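Local coordinates for protein carbamate kinase (Mycoplasma penetrans, PDB 4AXS) that probably acts as a carbamate kinase, an amino acid kinase family enzyme that transfers phosphate between carbamoyl phosphate and ADP, at residues A[27-32]-A[55-60]; A[215-220]-A[224-229]; A[252-257]-A[289-294]; A[272-277]-A[300-305]. One frame throughout, in Å; residues are numbered along the deposited sequence.

Contact 1: A[27-32]-A[55-60]; sequences IVIALG and AALIQE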
loop_
_atom_site.group_PDB
_atom_site.type_symbol
_atom_site.label_atom_id
_atom_site.label_comp_id
_atom_site.label_asym_id
_atom_site.label_seq_id
_atom_site.Cartn_x
_atom_site.Cartn_y
_atom_site.Cartn_z
ATOM N N ILE A 27 8.938 0.873 20.452
ATOM C CA ILE A 27 9.062 -0.561 20.180
ATOM C C ILE A 27 8.711 -0.941 18.741
ATOM O O ILE A 27 7.593 -0.706 18.287
ATOM C CB ILE A 27 8.138 -1.375 21.094
ATOM C CG1 ILE A 27 8.436 -1.069 22.566
ATOM C CG2 ILE A 27 8.280 -2.856 20.789
ATOM C CD1 ILE A 27 7.330 -1.484 23.520
ATOM N N VAL A 28 9.666 -1.540 18.032
ATOM C CA VAL A 28 9.428 -2.025 16.682
ATOM C C VAL A 28 9.140 -3.507 16.711
ATOM O O VAL A 28 9.947 -4.304 17.208
ATOM C CB VAL A 28 10.634 -1.793 15.773
ATOM C CG1 VAL A 28 10.416 -2.491 14.444
ATOM C CG2 VAL A 28 10.861 -0.299 15.561
ATOM N N ILE A 29 7.991 -3.887 16.175
ATOM C CA ILE A 29 7.571 -5.279 16.204
ATOM C C ILE A 29 7.481 -5.841 14.793
ATOM O O ILE A 29 6.922 -5.207 13.913
ATOM C CB ILE A 29 6.211 -5.443 16.929
ATOM C CG1 ILE A 29 6.246 -4.739 18.284
ATOM C CG2 ILE A 29 5.876 -6.917 17.127
ATOM C CD1 ILE A 29 5.047 -5.034 19.166
ATOM N N ALA A 30 8.030 -7.033 14.590
ATOM C CA ALA A 30 8.039 -7.664 13.276
ATOM C C ALA A 30 7.263 -8.981 13.276
ATOM O O ALA A 30 7.617 -9.914 13.983
ATOM C CB ALA A 30 9.477 -7.893 12.816
ATOM N N LEU A 31 6.214 -9.055 12.464
ATOM C CA LEU A 31 5.319 -10.218 12.448
ATOM C C LEU A 31 5.536 -11.120 11.232
ATOM O O LEU A 31 5.329 -10.698 10.092
ATOM C CB LEU A 31 3.867 -9.739 12.485
ATOM C CG LEU A 31 2.710 -10.722 12.300
ATOM C CD1 LEU A 31 2.578 -11.660 13.469
ATOM C CD2 LEU A 31 1.424 -9.915 12.132
ATOM N N GLY A 32 5.951 -12.356 11.469
ATOM C CA GLY A 32 6.250 -13.266 10.384
ATOM C C GLY A 32 5.084 -13.482 9.440
ATOM O O GLY A 32 3.934 -13.401 9.840
ATOM N N ALA A 55 -2.197 -2.908 20.315
ATOM C CA ALA A 55 -3.042 -1.930 20.976
ATOM C C ALA A 55 -2.580 -1.718 22.416
ATOM O O ALA A 55 -2.347 -0.581 22.835
ATOM C CB ALA A 55 -4.494 -2.369 20.933
ATOM N N ALA A 56 -2.420 -2.818 23.156
ATOM C CA ALA A 56 -2.120 -2.762 24.595
ATOM C C ALA A 56 -0.838 -2.017 24.958
ATOM O O ALA A 56 -0.750 -1.429 26.035
ATOM C CB ALA A 56 -2.109 -4.158 25.203
ATOM N N LEU A 57 0.153 -2.050 24.073
ATOM C CA LEU A 57 1.403 -1.339 24.308
ATOM C C LEU A 57 1.204 0.158 24.126
ATOM O O LEU A 57 1.783 0.969 24.857
ATOM C CB LEU A 57 2.503 -1.840 23.368
ATOM C CG LEU A 57 2.929 -3.304 23.495
ATOM C CD1 LEU A 57 3.917 -3.660 22.412
ATOM C CD2 LEU A 57 3.522 -3.595 24.875
ATOM N N ILE A 58 0.388 0.516 23.137
ATOM C CA ILE A 58 0.076 1.914 22.863
ATOM C C ILE A 58 -0.576 2.529 24.095
ATOM O O ILE A 58 -0.505 3.747 24.311
ATOM C CB ILE A 58 -0.893 2.066 21.690
ATOM C CG1 ILE A 58 -0.415 1.265 20.474
ATOM C CG2 ILE A 58 -1.060 3.534 21.348
ATOM C CD1 ILE A 58 0.883 1.759 19.890
ATOM N N GLN A 59 -1.226 1.677 24.888
ATOM C CA GLN A 59 -1.710 2.061 26.206
ATOM C C GLN A 59 -0.719 2.262 27.348
ATOM O O GLN A 59 -0.826 3.223 28.116
ATOM C CB GLN A 59 -2.538 0.941 26.821
ATOM C CG GLN A 59 -3.938 0.820 26.288
ATOM C CD GLN A 59 -4.812 -0.019 27.201
ATOM O OE1 GLN A 59 -6.036 -0.038 27.066
ATOM N NE2 GLN A 59 -4.181 -0.719 28.148
ATOM N N GLU A 60 0.243 1.349 27.449
ATOM C CA GLU A 60 1.335 1.455 28.420
ATOM C C GLU A 60 2.243 2.651 28.158
ATOM O O GLU A 60 3.202 2.889 28.908
ATOM C CB GLU A 60 2.215 0.202 28.390
ATOM C CG GLU A 60 1.760 -0.939 29.293
ATOM C CD GLU A 60 0.587 -1.725 28.735
ATOM O OE1 GLU A 60 -0.494 -1.128 28.541
ATOM O OE2 GLU A 60 0.749 -2.946 28.503
#

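Contact 2: A[215-220]-A[224-229]; sequences PTIIQD and IGVDGV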
loop_
_atom_site.group_PDB
_atom_site.type_symbol
_atom_site.label_atom_id
_atom_site.label_comp_id
_atom_site.label_asym_id
_atom_site.label_seq_id
_atom_site.Cartn_x
_atom_site.Cartn_y
_atom_site.Cartn_z
ATOM N N PRO A 215 12.617 -4.514 -3.101
ATOM C CA PRO A 215 14.024 -4.294 -3.467
ATOM C C PRO A 215 14.151 -3.172 -4.506
ATOM O O PRO A 215 13.623 -3.297 -5.617
ATOM C CB PRO A 215 14.435 -5.621 -4.109
ATOM C CG PRO A 215 13.458 -6.627 -3.607
ATOM C CD PRO A 215 12.191 -5.911 -3.281
ATOM N N THR A 216 14.846 -2.094 -4.149
ATOM C CA THR A 216 15.010 -0.958 -5.047
ATOM C C THR A 216 16.455 -0.473 -5.102
ATOM O O THR A 216 17.000 -0.010 -4.097
ATOM C CB THR A 216 14.141 0.221 -4.598
ATOM O OG1 THR A 216 12.761 -0.166 -4.622
ATOM C CG2 THR A 216 14.355 1.425 -5.521
ATOM N N ILE A 217 17.073 -0.555 -6.277
ATOM C CA ILE A 217 18.423 -0.015 -6.436
ATOM C C ILE A 217 18.426 1.434 -6.934
ATOM O O ILE A 217 17.401 1.957 -7.376
ATOM C CB ILE A 217 19.310 -0.895 -7.345
ATOM C CG1 ILE A 217 18.942 -0.711 -8.817
ATOM C CG2 ILE A 217 19.239 -2.371 -6.917
ATOM C CD1 ILE A 217 19.841 -1.505 -9.759
ATOM N N ILE A 218 19.577 2.087 -6.833
ATOM C CA ILE A 218 19.727 3.445 -7.339
ATOM C C ILE A 218 20.767 3.471 -8.446
ATOM O O ILE A 218 21.926 3.104 -8.236
ATOM C CB ILE A 218 20.121 4.439 -6.241
ATOM C CG1 ILE A 218 18.973 4.611 -5.251
ATOM C CG2 ILE A 218 20.467 5.786 -6.836
ATOM C CD1 ILE A 218 19.219 5.702 -4.230
ATOM N N GLN A 219 20.343 3.901 -9.630
ATOM C CA GLN A 219 21.226 3.949 -10.785
ATOM C C GLN A 219 21.162 5.310 -11.480
ATOM O O GLN A 219 20.188 5.634 -12.165
ATOM C CB GLN A 219 20.897 2.812 -11.751
ATOM C CG GLN A 219 21.862 2.679 -12.904
ATOM C CD GLN A 219 21.695 1.364 -13.641
ATOM O OE1 GLN A 219 20.937 0.490 -13.213
ATOM N NE2 GLN A 219 22.405 1.216 -14.756
ATOM N N ASP A 220 22.214 6.100 -11.277
ATOM C CA ASP A 220 22.318 7.447 -11.833
ATOM C C ASP A 220 21.238 8.349 -11.257
ATOM O O ASP A 220 20.510 9.002 -11.998
ATOM C CB ASP A 220 22.230 7.418 -13.359
ATOM C CG ASP A 220 23.205 6.437 -13.983
ATOM O OD1 ASP A 220 24.424 6.530 -13.706
ATOM O OD2 ASP A 220 22.746 5.565 -14.749
ATOM N N ILE A 224 14.986 2.085 -9.268
ATOM C CA ILE A 224 14.625 0.960 -10.120
ATOM C C ILE A 224 14.305 -0.235 -9.252
ATOM O O ILE A 224 15.212 -0.901 -8.745
ATOM C CB ILE A 224 15.772 0.544 -11.053
ATOM C CG1 ILE A 224 16.364 1.766 -11.781
ATOM C CG2 ILE A 224 15.295 -0.535 -12.027
ATOM C CD1 ILE A 224 17.685 1.503 -12.472
ATOM N N GLY A 225 13.021 -0.487 -9.036
ATOM C CA GLY A 225 12.593 -1.690 -8.357
ATOM C C GLY A 225 13.176 -2.886 -9.084
ATOM O O GLY A 225 13.149 -2.937 -10.303
ATOM N N VAL A 226 13.743 -3.832 -8.342
ATOM C CA VAL A 226 14.218 -5.080 -8.938
ATOM C C VAL A 226 13.576 -6.299 -8.283
ATOM O O VAL A 226 12.889 -6.178 -7.258
ATOM C CB VAL A 226 15.736 -5.212 -8.868
ATOM C CG1 VAL A 226 16.386 -3.949 -9.412
ATOM C CG2 VAL A 226 16.179 -5.500 -7.428
ATOM N N ASP A 227 13.787 -7.464 -8.893
ATOM C CA ASP A 227 13.165 -8.691 -8.413
ATOM C C ASP A 227 14.072 -9.384 -7.411
ATOM O O ASP A 227 15.296 -9.372 -7.541
ATOM C CB ASP A 227 12.779 -9.637 -9.559
ATOM C CG ASP A 227 13.925 -9.890 -10.527
ATOM O OD1 ASP A 227 14.273 -8.955 -11.296
ATOM O OD2 ASP A 227 14.466 -11.023 -10.521
ATOM N N GLY A 228 13.452 -9.980 -6.404
ATOM C CA GLY A 228 14.178 -10.511 -5.278
ATOM C C GLY A 228 13.449 -10.134 -4.011
ATOM O O GLY A 228 12.397 -9.485 -4.050
ATOM N N VAL A 229 14.010 -10.546 -2.882
ATOM C CA VAL A 229 13.397 -10.273 -1.598
ATOM C C VAL A 229 14.383 -9.633 -0.630
ATOM O O VAL A 229 15.588 -9.572 -0.870
ATOM C CB VAL A 229 12.868 -11.555 -0.942
ATOM C CG1 VAL A 229 11.895 -12.260 -1.862
ATOM C CG2 VAL A 229 14.025 -12.462 -0.567
#

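Contact 3: A[252-257]-A[289-294]; sequences TAVDYV and GSMLPK. With SO4 (sulfate ion), chain C.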
loop_
_atom_site.group_PDB
_atom_site.type_symbol
_atom_site.label_atom_id
_atom_site.label_comp_id
_atom_site.label_asym_id
_atom_site.label_seq_id
_atom_site.Cartn_x
_atom_site.Cartn_y
_atom_site.Cartn_z
ATOM N N THR A 252 7.906 -14.953 16.540
ATOM C CA THR A 252 8.359 -16.201 15.972
ATOM C C THR A 252 7.797 -17.302 16.846
ATOM O O THR A 252 7.429 -17.053 17.989
ATOM C CB THR A 252 9.903 -16.263 15.956
ATOM O OG1 THR A 252 10.340 -17.293 15.060
ATOM C CG2 THR A 252 10.452 -16.516 17.363
ATOM N N ALA A 253 7.742 -18.517 16.315
ATOM C CA ALA A 253 6.978 -19.587 16.954
ATOM C C ALA A 253 7.732 -20.336 18.048
ATOM O O ALA A 253 7.503 -21.528 18.238
ATOM C CB ALA A 253 6.471 -20.571 15.902
ATOM N N VAL A 254 8.620 -19.647 18.763
ATOM C CA VAL A 254 9.375 -20.286 19.843
ATOM C C VAL A 254 9.328 -19.485 21.138
ATOM O O VAL A 254 9.284 -18.260 21.122
ATOM C CB VAL A 254 10.862 -20.516 19.466
ATOM C CG1 VAL A 254 10.979 -21.244 18.126
ATOM C CG2 VAL A 254 11.636 -19.195 19.454
ATOM N N ASP A 255 9.346 -20.188 22.262
ATOM C CA ASP A 255 9.417 -19.541 23.573
ATOM C C ASP A 255 10.819 -18.990 23.867
ATOM O O ASP A 255 10.964 -17.915 24.458
ATOM C CB ASP A 255 8.978 -20.513 24.666
ATOM C CG ASP A 255 9.757 -21.817 24.630
ATOM O OD1 ASP A 255 10.331 -22.137 23.558
ATOM O OD2 ASP A 255 9.802 -22.518 25.676
ATOM N N TYR A 256 11.842 -19.736 23.445
ATOM C CA TYR A 256 13.238 -19.297 23.537
ATOM C C TYR A 256 14.010 -19.788 22.327
ATOM O O TYR A 256 13.635 -20.795 21.701
ATOM C CB TYR A 256 13.914 -19.859 24.797
ATOM C CG TYR A 256 13.174 -19.555 26.072
ATOM C CD1 TYR A 256 13.414 -18.380 26.773
ATOM C CD2 TYR A 256 12.230 -20.437 26.566
ATOM C CE1 TYR A 256 12.731 -18.094 27.939
ATOM C CE2 TYR A 256 11.541 -20.166 27.731
ATOM C CZ TYR A 256 11.793 -18.995 28.413
ATOM O OH TYR A 256 11.102 -18.731 29.572
ATOM N N VAL A 257 15.095 -19.099 21.990
ATOM C CA VAL A 257 16.016 -19.680 21.026
ATOM C C VAL A 257 16.948 -20.619 21.787
ATOM O O VAL A 257 17.524 -20.254 22.805
ATOM C CB VAL A 257 16.798 -18.626 20.196
ATOM C CG1 VAL A 257 16.454 -17.204 20.649
ATOM C CG2 VAL A 257 18.325 -18.909 20.221
ATOM N N GLY A 289 18.383 -19.306 7.879
ATOM C CA GLY A 289 17.069 -18.922 7.402
ATOM C C GLY A 289 16.067 -18.688 8.525
ATOM O O GLY A 289 15.613 -17.558 8.744
ATOM N N SER A 290 15.716 -19.755 9.238
ATOM C CA SER A 290 14.722 -19.664 10.298
ATOM C C SER A 290 15.173 -18.725 11.405
ATOM O O SER A 290 14.566 -17.682 11.632
ATOM C CB SER A 290 14.413 -21.050 10.877
ATOM O OG SER A 290 13.447 -20.974 11.921
ATOM N N MET A 291 16.241 -19.092 12.096
ATOM C CA MET A 291 16.665 -18.336 13.269
ATOM C C MET A 291 17.866 -17.421 12.995
ATOM O O MET A 291 17.957 -16.318 13.539
ATOM C CB MET A 291 16.973 -19.290 14.419
ATOM C CG MET A 291 17.186 -18.592 15.744
ATOM S SD MET A 291 15.668 -17.853 16.379
ATOM C CE MET A 291 14.600 -19.295 16.474
ATOM N N LEU A 292 18.779 -17.879 12.145
ATOM C CA LEU A 292 20.028 -17.162 11.906
ATOM C C LEU A 292 19.803 -15.696 11.560
ATOM O O LEU A 292 20.322 -14.819 12.248
ATOM C CB LEU A 292 20.864 -17.868 10.829
ATOM C CG LEU A 292 22.356 -17.520 10.766
ATOM C CD1 LEU A 292 22.999 -17.548 12.169
ATOM C CD2 LEU A 292 23.091 -18.457 9.807
ATOM N N PRO A 293 19.020 -15.425 10.495
ATOM C CA PRO A 293 18.733 -14.056 10.055
ATOM C C PRO A 293 18.098 -13.213 11.149
ATOM O O PRO A 293 18.408 -12.023 11.229
ATOM C CB PRO A 293 17.728 -14.259 8.912
ATOM C CG PRO A 293 18.023 -15.606 8.389
ATOM C CD PRO A 293 18.388 -16.418 9.605
ATOM N N LYS A 294 17.234 -13.812 11.969
ATOM C CA LYS A 294 16.573 -13.088 13.052
ATOM C C LYS A 294 17.585 -12.717 14.122
ATOM O O LYS A 294 17.581 -11.605 14.657
ATOM C CB LYS A 294 15.458 -13.919 13.675
ATOM C CG LYS A 294 14.577 -14.652 12.690
ATOM C CD LYS A 294 13.554 -15.514 13.412
ATOM C CE LYS A 294 12.183 -15.369 12.771
ATOM N NZ LYS A 294 12.245 -15.611 11.295
HETATM S S SO4 C . 8.483 -17.502 11.766
HETATM O O1 SO4 C . 8.929 -17.611 13.151
HETATM O O2 SO4 C . 7.279 -18.325 11.624
HETATM O O3 SO4 C . 8.207 -16.098 11.465
HETATM O O4 SO4 C . 9.533 -17.978 10.858
#

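Contact 4: A[272-277]-A[300-305]; sequences VDVKAL and GFVNGH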
loop_
_atom_site.group_PDB
_atom_site.type_symbol
_atom_site.label_atom_id
_atom_site.label_comp_id
_atom_site.label_asym_id
_atom_site.label_seq_id
_atom_site.Cartn_x
_atom_site.Cartn_y
_atom_site.Cartn_z
ATOM N N VAL A 272 21.518 -12.646 26.693
ATOM C CA VAL A 272 22.671 -13.057 25.910
ATOM C C VAL A 272 23.210 -11.806 25.255
ATOM O O VAL A 272 22.564 -10.762 25.286
ATOM C CB VAL A 272 22.342 -14.244 24.995
ATOM C CG1 VAL A 272 21.356 -13.800 23.881
ATOM C CG2 VAL A 272 23.610 -14.851 24.422
ATOM N N ASP A 273 24.260 -11.911 24.495
ATOM C CA ASP A 273 24.906 -10.756 23.884
ATOM C C ASP A 273 25.588 -11.185 22.591
ATOM O O ASP A 273 25.661 -12.375 22.252
ATOM C CB ASP A 273 25.865 -9.911 24.722
ATOM C CG ASP A 273 26.974 -10.738 25.377
ATOM O OD1 ASP A 273 27.601 -11.621 24.728
ATOM O OD2 ASP A 273 27.243 -10.476 26.564
ATOM N N VAL A 274 26.112 -10.181 21.897
ATOM C CA VAL A 274 26.665 -10.330 20.561
ATOM C C VAL A 274 27.869 -11.248 20.601
ATOM O O VAL A 274 27.989 -12.176 19.786
ATOM C CB VAL A 274 27.076 -8.943 19.994
ATOM C CG1 VAL A 274 27.372 -9.017 18.503
ATOM C CG2 VAL A 274 25.996 -7.917 20.295
ATOM N N LYS A 275 28.757 -10.985 21.559
ATOM C CA LYS A 275 29.947 -11.808 21.771
ATOM C C LYS A 275 29.613 -13.298 21.750
ATOM O O LYS A 275 30.231 -14.064 21.010
ATOM C CB LYS A 275 30.640 -11.431 23.092
ATOM C CG LYS A 275 31.957 -12.156 23.342
ATOM C CD LYS A 275 32.502 -11.910 24.759
ATOM C CE LYS A 275 33.557 -12.978 25.139
ATOM N NZ LYS A 275 34.262 -12.677 26.416
ATOM N N ALA A 276 28.630 -13.714 22.545
ATOM C CA ALA A 276 28.267 -15.138 22.608
ATOM C C ALA A 276 27.574 -15.605 21.327
ATOM O O ALA A 276 27.887 -16.676 20.789
ATOM C CB ALA A 276 27.396 -15.414 23.815
ATOM N N LEU A 277 26.631 -14.797 20.839
ATOM C CA LEU A 277 25.922 -15.132 19.607
ATOM C C LEU A 277 26.904 -15.387 18.485
ATOM O O LEU A 277 26.714 -16.291 17.675
ATOM C CB LEU A 277 24.938 -14.043 19.219
ATOM C CG LEU A 277 23.520 -14.223 19.768
ATOM C CD1 LEU A 277 23.199 -15.689 19.983
ATOM C CD2 LEU A 277 23.316 -13.453 21.041
ATOM N N GLY A 300 22.513 -6.743 14.784
ATOM C CA GLY A 300 22.766 -5.522 14.049
ATOM C C GLY A 300 22.142 -4.299 14.693
ATOM O O GLY A 300 22.638 -3.184 14.529
ATOM N N PHE A 301 21.057 -4.509 15.434
ATOM C CA PHE A 301 20.316 -3.401 16.032
ATOM C C PHE A 301 20.854 -2.990 17.405
ATOM O O PHE A 301 21.044 -1.799 17.665
ATOM C CB PHE A 301 18.820 -3.723 16.111
ATOM C CG PHE A 301 18.041 -2.776 16.990
ATOM C CD1 PHE A 301 17.816 -1.461 16.594
ATOM C CD2 PHE A 301 17.529 -3.204 18.209
ATOM C CE1 PHE A 301 17.108 -0.591 17.397
ATOM C CE2 PHE A 301 16.813 -2.340 19.016
ATOM C CZ PHE A 301 16.602 -1.027 18.607
ATOM N N VAL A 302 21.102 -3.969 18.279
ATOM C CA VAL A 302 21.593 -3.665 19.631
ATOM C C VAL A 302 23.088 -3.357 19.673
ATOM O O VAL A 302 23.568 -2.761 20.634
ATOM C CB VAL A 302 21.303 -4.797 20.653
ATOM C CG1 VAL A 302 19.823 -5.113 20.697
ATOM C CG2 VAL A 302 22.128 -6.050 20.338
ATOM N N ASN A 303 23.817 -3.753 18.632
ATOM C CA ASN A 303 25.276 -3.638 18.639
ATOM C C ASN A 303 25.769 -2.213 18.907
ATOM O O ASN A 303 25.471 -1.279 18.141
ATOM C CB ASN A 303 25.877 -4.174 17.338
ATOM C CG ASN A 303 27.324 -4.610 17.501
ATOM O OD1 ASN A 303 28.178 -4.321 16.658
ATOM N ND2 ASN A 303 27.608 -5.308 18.599
ATOM N N GLY A 304 26.515 -2.056 20.002
ATOM C CA GLY A 304 27.048 -0.766 20.405
ATOM C C GLY A 304 25.977 0.203 20.880
ATOM O O GLY A 304 26.050 1.409 20.631
ATOM N N HIS A 305 24.971 -0.327 21.561
ATOM C CA HIS A 305 23.882 0.494 22.063
ATOM C C HIS A 305 23.357 -0.088 23.360
ATOM O O HIS A 305 22.344 -0.790 23.371
ATOM C CB HIS A 305 22.756 0.569 21.041
ATOM C CG HIS A 305 22.986 1.577 19.965
ATOM N ND1 HIS A 305 22.614 2.898 20.095
ATOM C CD2 HIS A 305 23.547 1.461 18.739
ATOM C CE1 HIS A 305 22.937 3.553 18.994
ATOM N NE2 HIS A 305 23.505 2.704 18.154
#

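Contact 1: A[27-32]-A[55-60]
Ile27 and Ile29 both place CG1 anti to the carbonyl carbon (chi1 -57° and -51°), which sends their CD1 methyls off the same face of strand 27-31 toward Leu57. On the helix, Leu57 also holds CG opposite its carbonyl carbon, and with CD1 anti to CA (chi2 174°) the chain runs straight out to that methyl. Everything then converges on one branch: Leu57 CD1 meets Ile29 CD1 at 3.7 Å and lies 4.2 Å from Ile27 CD1. The two approaches differ. Ile29 and Leu57 extend toward each other and touch tip to tip, whereas Ile27 crosses Leu57 at about a right angle. The CD1 of Leu57 thus bridges two strand residues that are two positions apart, while its CD2 lies farther from both isoleucine CD1 atoms.

No hydrogen bond joins the two segments; the contact consists of methyl groups alone. The backbones stay well separated, with Ile27 CA 8.7 Å from Leu57 CA, so the side chains span the gap between helix and strand.

The contact belongs to a beta-alpha-beta crossover: the chain leaves strand 27-31, passes through helices 40-46 and 48-59, and returns in the parallel strand 64-68. Val64 of that strand also touches Leu57 and Ile29, widening the apolar layer under the helix. On the other side of the sheet, Val28 and Ala30 pack on helix 232-242, while strand 247-251 flanks strand 27-31 across from 64-68, giving the helix-sheet-helix layering of the amino acid kinase fold.

Contact 2: A[215-220]-A[224-229]
Backbone hydrogen bonds define this antiparallel hairpin, in which Pro215 and Ile217 face Val226 and Ile224. Val226 N donates to Pro215 O at 2.8 Å in a nearly straight bond (166°). Ile217 N donates to Ile224 O at 3.1 Å, and the return bond, Ile224 N to Ile217 O, is weak. Between them Thr216 and Gly225 form a non-hydrogen-bonded pair. Thr216 also bonds through its backbone to Thr135 and Val137 of strand 134-137, leaving strand 223-225 outermost in this sheet within the chain.

Apolar contacts line the face carrying Ile217 and Ile224. Ile217 CG1, set between its backbone N and carbonyl carbon (chi1 76°), lies over Ile224 CB, and its CG2 meets Val226 CG1 at 4.1 Å, the two chains crossing at about a right angle. Val226 CG2 rests on Pro215 CB at 3.8 Å, and Pro215 CG lies 3.1 Å from Gly228 O. Toward the turn, Ile224 CD1 lies 3.5 Å from Gln219 CB.

Among side-chain polar groups, Thr216 OG1 has its partners beyond the two segments, Gln134 NE2 and the carbonyl of Ile214, two residues back on the same strand. Backbone amides therefore hold the pairing while aliphatic groups, the proline ring among them, pack between the strands, and Pro215, lacking an N-H, joins the ladder through its carbonyl.

Contact 3: A[252-257]-A[289-294]
Lys294, whose aliphatic chain passes Thr252, is held at its end by the carbonyl of Ser290, four residues earlier and just ahead of helix 292-302: NZ donates to Ser290 O at 3.1 Å, lying in the carbonyl plane. Bends at chi3 and chi4 fold the ammonium group back toward this oxygen and turn the flank of the chain to the threonine. Asp233 OD2 adds a long, weak ion pair to the same nitrogen.

Across the contact, Lys294 CE comes within 3.5 Å of Thr252 OG1, the two chains crossing at a slant. Thr252 holds OG1 anti to its backbone N (chi1 -163°), turned both to the lysine and to a bound sulfate ion. Its hydroxyl is modelled as hydrogen-bonded to sulfate O1, at a separation so short that the detail is doubtful. Ala253 N gives the same oxygen a weak bond of 3.5 Å. Lys294 NZ stands 3.6 Å from sulfate O4, where its charge would probably favour the anion, and Asn34 ND2 is a further donor to the ion.

A second, apolar patch lies beside this polar one. Met291, bent at chi2 and chi3, offers its sulfur and end methyl to the loop: SD sits 4.1 Å from Val257 CB, and CE 4.2 Å from Val254 CG2. Phe286 touches both Met291 and Val257.

The sulfate probably comes from the crystallisation liquor. Its setting, between loops following parallel strands 27-31 and 247-251 and the start of helix 292-302, is consistent with a phosphoryl-group position in the active-site cleft of an amino acid kinase.

Contact 4: A[272-277]-A[300-305]
Two helix ends meet here, the N-terminus of helix 274-282 and the C-terminus of helix 292-302, and their contact is carried by Val274 against Val302 and Asn303. Asp273 is the N-cap of helix 274-282: its OD1 accepts from Ala276 N at 3.2 Å, a fairly straight bond (162°) that satisfies an amide of the opening turn. Val274, directly after the cap, is directed at the other segment, and its methyls make the contact.

At the far side the chain leaves helix 292-302 in a type II beta turn from Val302 to His305. The turn includes a weak backbone bond from His305 N to Val302 O, and Gly304 takes the positive phi of its third position. Asn303 is the first residue to depart from helical angles, and with CG anti to its backbone N (chi1 -156°) its amide swings toward Val274, the two side chains crossing at about a right angle.

Val274 also packs on Met299 of the same helix 292-302, and Val302 on Ile330 of strand 328-330. Val274 CG2 meets Val302 CG2 at 4.3 Å, while Asn303 ND2 lies across both methyls of Val274, 3.5 Å from Val274 CG2 and 3.7 Å from Val274 CG1.

How the contacts relate
Along the chain, contact 1 closes first and contact 2 follows, whereas contacts 3 and 4 interleave, their segments alternating. Contacts 3 and 4 share helix 292-302, one using its start and the other its end; their centres are 16 Å apart. Contact 1 lies 18 Å from contact 3, centre to centre, and the two are tied by the main five-strand sheet: strand 27-31 runs beside strand 247-251, whose following loop enters contact 3. All four belong to the amino acid kinase fold. Contacts 1, 3 and 4 build on the main sheet and its helices, while contact 2, its centre 28 to 30 Å from the others, shapes a separate four-strand sheet, across the chain's centre from contacts 1 and 3.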